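Local coordinates for MrsD protein (Bacillus sp., PDB 1P3Y) that catalyses the FAD-dependent oxidative decarboxylation of the C-terminal cysteine of mersacidin to an aminoenethiol residue during biosynthesis of this lantibiotic, at residues A[13-18]-A[22-27]. Sequence-based numbering, arbitrary orientation.
Sequences IGICGS and VGISSY. With FAD (flavin-adenine dinucleotide), chain B.
Ile15, at the end of strand 10-15, faces Ile24, on the segment that leads into helix 25-31, with their CA atoms 8.3 Å apart; at the turn end of the pair, Ser18 and Val22 have CA atoms 7.8 Å apart. This is the first strand-loop-helix step of the Rossmann-like flavoprotein fold, the opening of a beta-alpha-beta unit that continues into strand 37-42, with residues 16-18 carried out to the cofactor. The side-chain contact is small, apolar and buried. CD1 of Ile15 lies 3.8 Å from CG1 of Ile24 and 4.0 Å from CG2 of Ile24, a single methyl set against both branches. With CG1 anti to the backbone N of Ile24 (chi1 -159°) and CG2 between N and the carbonyl carbon, both branches meet that methyl. Val40 of the neighbouring strand and Ser21 of the turn also touch Ile15, while Val22 packs on Thr54 of a second subunit. Beyond the strand, Gly17 N donates a hydrogen bond to FAD phosphate oxygen O1P (2.8 Å, N-H...O 156°). Ser18 lies by the flavin ring, its hydroxyl hydrogen-bonded to Ser20 and Asn123. These bonds probably fix the side chain beside the pyrimidine carbonyl, with Ser18 OG 3.1 Å from FAD O4.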
ATOM      1  N   ILE A  13     -28.771   6.464  18.004  1.00 45.49           N
ATOM      2  CA  ILE A  13     -28.158   5.545  18.938  1.00 45.36           C
ATOM      3  C   ILE A  13     -26.637   5.513  18.755  1.00 44.82           C
ATOM      4  O   ILE A  13     -26.131   5.214  17.663  1.00 45.51           O
ATOM      5  CB  ILE A  13     -28.749   4.155  18.757  1.00 45.68           C
ATOM      6  CG1 ILE A  13     -30.189   4.179  19.268  1.00 50.26           C
ATOM      7  CG2 ILE A  13     -27.916   3.115  19.495  1.00 38.58           C
ATOM      8  CD1 ILE A  13     -31.042   3.069  18.690  1.00 62.32           C
ATOM      9  N   GLY A  14     -25.919   5.849  19.825  1.00 43.00           N
ATOM     10  CA  GLY A  14     -24.471   5.831  19.786  1.00 39.09           C
ATOM     11  C   GLY A  14     -23.989   4.509  20.340  1.00 42.80           C
ATOM     12  O   GLY A  14     -24.304   4.172  21.472  1.00 46.49           O
ATOM     13  N   ILE A  15     -23.227   3.754  19.558  1.00 42.96           N
ATOM     14  CA  ILE A  15     -22.730   2.460  20.020  1.00 40.87           C
ATOM     15  C   ILE A  15     -21.244   2.541  20.402  1.00 43.34           C
ATOM     16  O   ILE A  15     -20.426   3.028  19.615  1.00 44.24           O
ATOM     17  CB  ILE A  15     -22.896   1.399  18.916  1.00 38.71           C
ATOM     18  CG1 ILE A  15     -24.350   1.351  18.448  1.00 35.63           C
ATOM     19  CG2 ILE A  15     -22.455   0.058  19.421  1.00 35.89           C
ATOM     20  CD1 ILE A  15     -24.575   0.399  17.307  1.00 37.80           C
ATOM     21  N   CYS A  16     -20.893   2.057  21.594  1.00 40.39           N
ATOM     22  CA  CYS A  16     -19.498   2.085  22.043  1.00 39.21           C
ATOM     23  C   CYS A  16     -18.897   0.693  22.095  1.00 40.83           C
ATOM     24  O   CYS A  16     -19.589  -0.294  21.868  1.00 40.66           O
ATOM     25  CB  CYS A  16     -19.362   2.737  23.420  1.00 39.61           C
ATOM     26  SG  CYS A  16     -19.854   4.487  23.477  1.00 38.89           S
ATOM     27  N   GLY A  17     -17.606   0.620  22.419  1.00 42.30           N
ATOM     28  CA  GLY A  17     -16.908  -0.650  22.446  1.00 39.94           C
ATOM     29  C   GLY A  17     -17.267  -1.633  23.541  1.00 44.68           C
ATOM     30  O   GLY A  17     -16.793  -1.525  24.658  1.00 45.43           O
ATOM     31  N   SER A  18     -18.097  -2.613  23.213  1.00 45.71           N
ATOM     32  CA  SER A  18     -18.493  -3.636  24.177  1.00 47.40           C
ATOM     33  C   SER A  18     -18.919  -4.907  23.443  1.00 47.81           C
ATOM     34  O   SER A  18     -19.457  -4.823  22.332  1.00 49.31           O
ATOM     35  CB  SER A  18     -19.663  -3.134  25.021  1.00 47.96           C
ATOM     36  OG  SER A  18     -20.345  -4.233  25.599  1.00 44.99           O
ATOM     37  N   VAL A  22     -22.465  -6.432  19.811  1.00 36.91           N
ATOM     38  CA  VAL A  22     -22.694  -7.385  18.752  1.00 40.33           C
ATOM     39  C   VAL A  22     -24.176  -7.705  18.653  1.00 45.12           C
ATOM     40  O   VAL A  22     -24.680  -8.007  17.571  1.00 44.46           O
ATOM     41  CB  VAL A  22     -21.866  -8.645  18.991  1.00 37.86           C
ATOM     42  CG1 VAL A  22     -21.935  -9.558  17.774  1.00 32.78           C
ATOM     43  CG2 VAL A  22     -20.429  -8.242  19.277  1.00 36.38           C
ATOM     44  N   GLY A  23     -24.880  -7.617  19.781  1.00 47.54           N
ATOM     45  CA  GLY A  23     -26.304  -7.898  19.768  1.00 49.88           C
ATOM     46  C   GLY A  23     -27.201  -6.682  19.576  1.00 52.49           C
ATOM     47  O   GLY A  23     -28.432  -6.773  19.691  1.00 56.41           O
ATOM     48  N   ILE A  24     -26.608  -5.538  19.259  1.00 47.11           N
ATOM     49  CA  ILE A  24     -27.399  -4.324  19.097  1.00 46.73           C
ATOM     50  C   ILE A  24     -28.644  -4.419  18.182  1.00 47.32           C
ATOM     51  O   ILE A  24     -29.547  -3.590  18.299  1.00 48.84           O
ATOM     52  CB  ILE A  24     -26.496  -3.137  18.625  1.00 45.25           C
ATOM     53  CG1 ILE A  24     -27.178  -1.801  18.946  1.00 42.49           C
ATOM     54  CG2 ILE A  24     -26.209  -3.243  17.119  1.00 43.52           C
ATOM     55  CD1 ILE A  24     -27.239  -1.507  20.413  1.00 43.50           C
ATOM     56  N   SER A  25     -28.714  -5.402  17.281  1.00 45.77           N
ATOM     57  CA  SER A  25     -29.886  -5.511  16.394  1.00 47.06           C
ATOM     58  C   SER A  25     -31.193  -5.759  17.170  1.00 49.35           C
ATOM     59  O   SER A  25     -32.276  -5.335  16.748  1.00 45.89           O
ATOM     60  CB  SER A  25     -29.702  -6.634  15.385  1.00 42.67           C
ATOM     61  OG  SER A  25     -29.618  -7.874  16.056  1.00 46.50           O
ATOM     62  N   SER A  26     -31.084  -6.458  18.295  1.00 48.84           N
ATOM     63  CA  SER A  26     -32.235  -6.746  19.140  1.00 49.57           C
ATOM     64  C   SER A  26     -32.924  -5.448  19.570  1.00 51.38           C
ATOM     65  O   SER A  26     -34.158  -5.343  19.553  1.00 51.90           O
ATOM     66  CB  SER A  26     -31.778  -7.518  20.374  1.00 49.58           C
ATOM     67  OG  SER A  26     -31.002  -8.639  19.985  1.00 55.29           O
ATOM     68  N   TYR A  27     -32.124  -4.460  19.963  1.00 49.84           N
ATOM     69  CA  TYR A  27     -32.675  -3.185  20.375  1.00 50.13           C
ATOM     70  C   TYR A  27     -33.117  -2.429  19.145  1.00 51.48           C
ATOM     71  O   TYR A  27     -34.239  -1.934  19.072  1.00 53.13           O
ATOM     72  CB  TYR A  27     -31.636  -2.363  21.148  1.00 48.96           C
ATOM     73  CG  TYR A  27     -31.205  -3.011  22.454  1.00 53.39           C
ATOM     74  CD1 TYR A  27     -30.324  -4.106  22.464  1.00 55.42           C
ATOM     75  CD2 TYR A  27     -31.707  -2.557  23.679  1.00 52.57           C
ATOM     76  CE1 TYR A  27     -29.953  -4.732  23.667  1.00 52.71           C
ATOM     77  CE2 TYR A  27     -31.354  -3.176  24.879  1.00 49.71           C
ATOM     78  CZ  TYR A  27     -30.479  -4.257  24.866  1.00 53.19           C
ATOM     79  OH  TYR A  27     -30.141  -4.859  26.055  1.00 56.66           O
TER
HETATM   80  PA  FAD B 259     -12.959   4.430  21.206  1.00 41.21           P
HETATM   81  O1A FAD B 259     -13.335   3.202  20.385  1.00 36.06           O
HETATM   82  O2A FAD B 259     -13.077   5.792  20.550  1.00 41.76           O
HETATM   83  O5B FAD B 259     -11.424   4.319  21.774  1.00 38.98           O
HETATM   84  C5B FAD B 259     -10.663   3.076  21.838  1.00 53.32           C
HETATM   85  C4B FAD B 259      -9.731   2.915  20.643  1.00 60.86           C
HETATM   86  O4B FAD B 259     -10.168   3.744  19.572  1.00 68.54           O
HETATM   87  C3B FAD B 259      -8.273   3.334  20.902  1.00 65.50           C
HETATM   88  O3B FAD B 259      -7.507   2.147  20.718  1.00 61.68           O
HETATM   89  C2B FAD B 259      -8.035   4.424  19.909  1.00 68.02           C
HETATM   90  O2B FAD B 259      -6.756   4.628  19.379  1.00 70.50           O
HETATM   91  C1B FAD B 259      -9.058   4.142  18.812  1.00 74.63           C
HETATM   92  N9A FAD B 259      -9.547   5.262  17.944  1.00 81.13           N
HETATM   93  C8A FAD B 259     -10.412   6.404  18.235  1.00 79.84           C
HETATM   94  N7A FAD B 259     -10.628   7.199  17.210  1.00 82.92           N
HETATM   95  C5A FAD B 259      -9.891   6.605  16.134  1.00 85.00           C
HETATM   96  C6A FAD B 259      -9.676   6.955  14.744  1.00 86.25           C
HETATM   97  N6A FAD B 259     -10.242   8.032  14.174  1.00 87.98           N
HETATM   98  N1A FAD B 259      -8.830   6.115  13.956  1.00 85.05           N
HETATM   99  C2A FAD B 259      -8.227   5.007  14.487  1.00 80.08           C
HETATM  100  N3A FAD B 259      -8.390   4.576  15.836  1.00 80.33           N
HETATM  101  C4A FAD B 259      -9.264   5.503  16.569  1.00 81.20           C
HETATM  102  N1  FAD B 259     -15.069  -0.949  28.067  1.00 49.30           N
HETATM  103  C2  FAD B 259     -16.212  -0.702  28.816  1.00 49.87           C
HETATM  104  O2  FAD B 259     -16.281   0.316  29.557  1.00 54.45           O
HETATM  105  N3  FAD B 259     -17.291  -1.597  28.736  1.00 49.53           N
HETATM  106  C4  FAD B 259     -17.325  -2.794  27.924  1.00 49.06           C
HETATM  107  O4  FAD B 259     -18.368  -3.556  27.933  1.00 49.97           O
HETATM  108  C4X FAD B 259     -16.171  -3.006  27.173  1.00 47.69           C
HETATM  109  N5  FAD B 259     -16.168  -4.169  26.327  1.00 49.27           N
HETATM  110  C5X FAD B 259     -15.008  -4.394  25.520  1.00 51.76           C
HETATM  111  C6  FAD B 259     -14.950  -5.533  24.659  1.00 53.93           C
HETATM  112  C7  FAD B 259     -13.809  -5.831  23.804  1.00 57.91           C
HETATM  113  C7M FAD B 259     -13.865  -7.093  22.896  1.00 58.71           C
HETATM  114  C8  FAD B 259     -12.658  -4.903  23.840  1.00 53.26           C
HETATM  115  C8M FAD B 259     -11.408  -5.079  23.001  1.00 57.01           C
HETATM  116  C9  FAD B 259     -12.665  -3.771  24.670  1.00 51.26           C
HETATM  117  C9A FAD B 259     -13.804  -3.474  25.527  1.00 50.76           C
HETATM  118  N10 FAD B 259     -13.932  -2.302  26.463  1.00 46.20           N
HETATM  119  C10 FAD B 259     -15.070  -2.078  27.252  1.00 46.75           C
HETATM  120  C1' FAD B 259     -12.823  -1.396  26.516  1.00 41.00           C
HETATM  121  C2' FAD B 259     -12.942  -0.122  25.760  1.00 41.11           C
HETATM  122  O2' FAD B 259     -13.119  -0.469  24.313  1.00 39.61           O
HETATM  123  C3' FAD B 259     -11.712   0.696  25.888  1.00 39.82           C
HETATM  124  O3' FAD B 259     -11.649   1.391  27.152  1.00 40.99           O
HETATM  125  C4' FAD B 259     -11.538   1.770  24.776  1.00 36.69           C
HETATM  126  O4' FAD B 259     -10.253   2.440  25.005  1.00 40.28           O
HETATM  127  C5' FAD B 259     -12.608   2.834  24.738  1.00 34.56           C
HETATM  128  O5' FAD B 259     -13.720   2.410  23.935  1.00 34.64           O
HETATM  129  P   FAD B 259     -14.761   3.434  23.339  1.00 39.04           P
HETATM  130  O1P FAD B 259     -15.733   2.631  22.590  1.00 37.64           O
HETATM  131  O2P FAD B 259     -15.303   4.277  24.465  1.00 40.41           O
HETATM  132  O3P FAD B 259     -13.864   4.476  22.487  1.00 42.53           O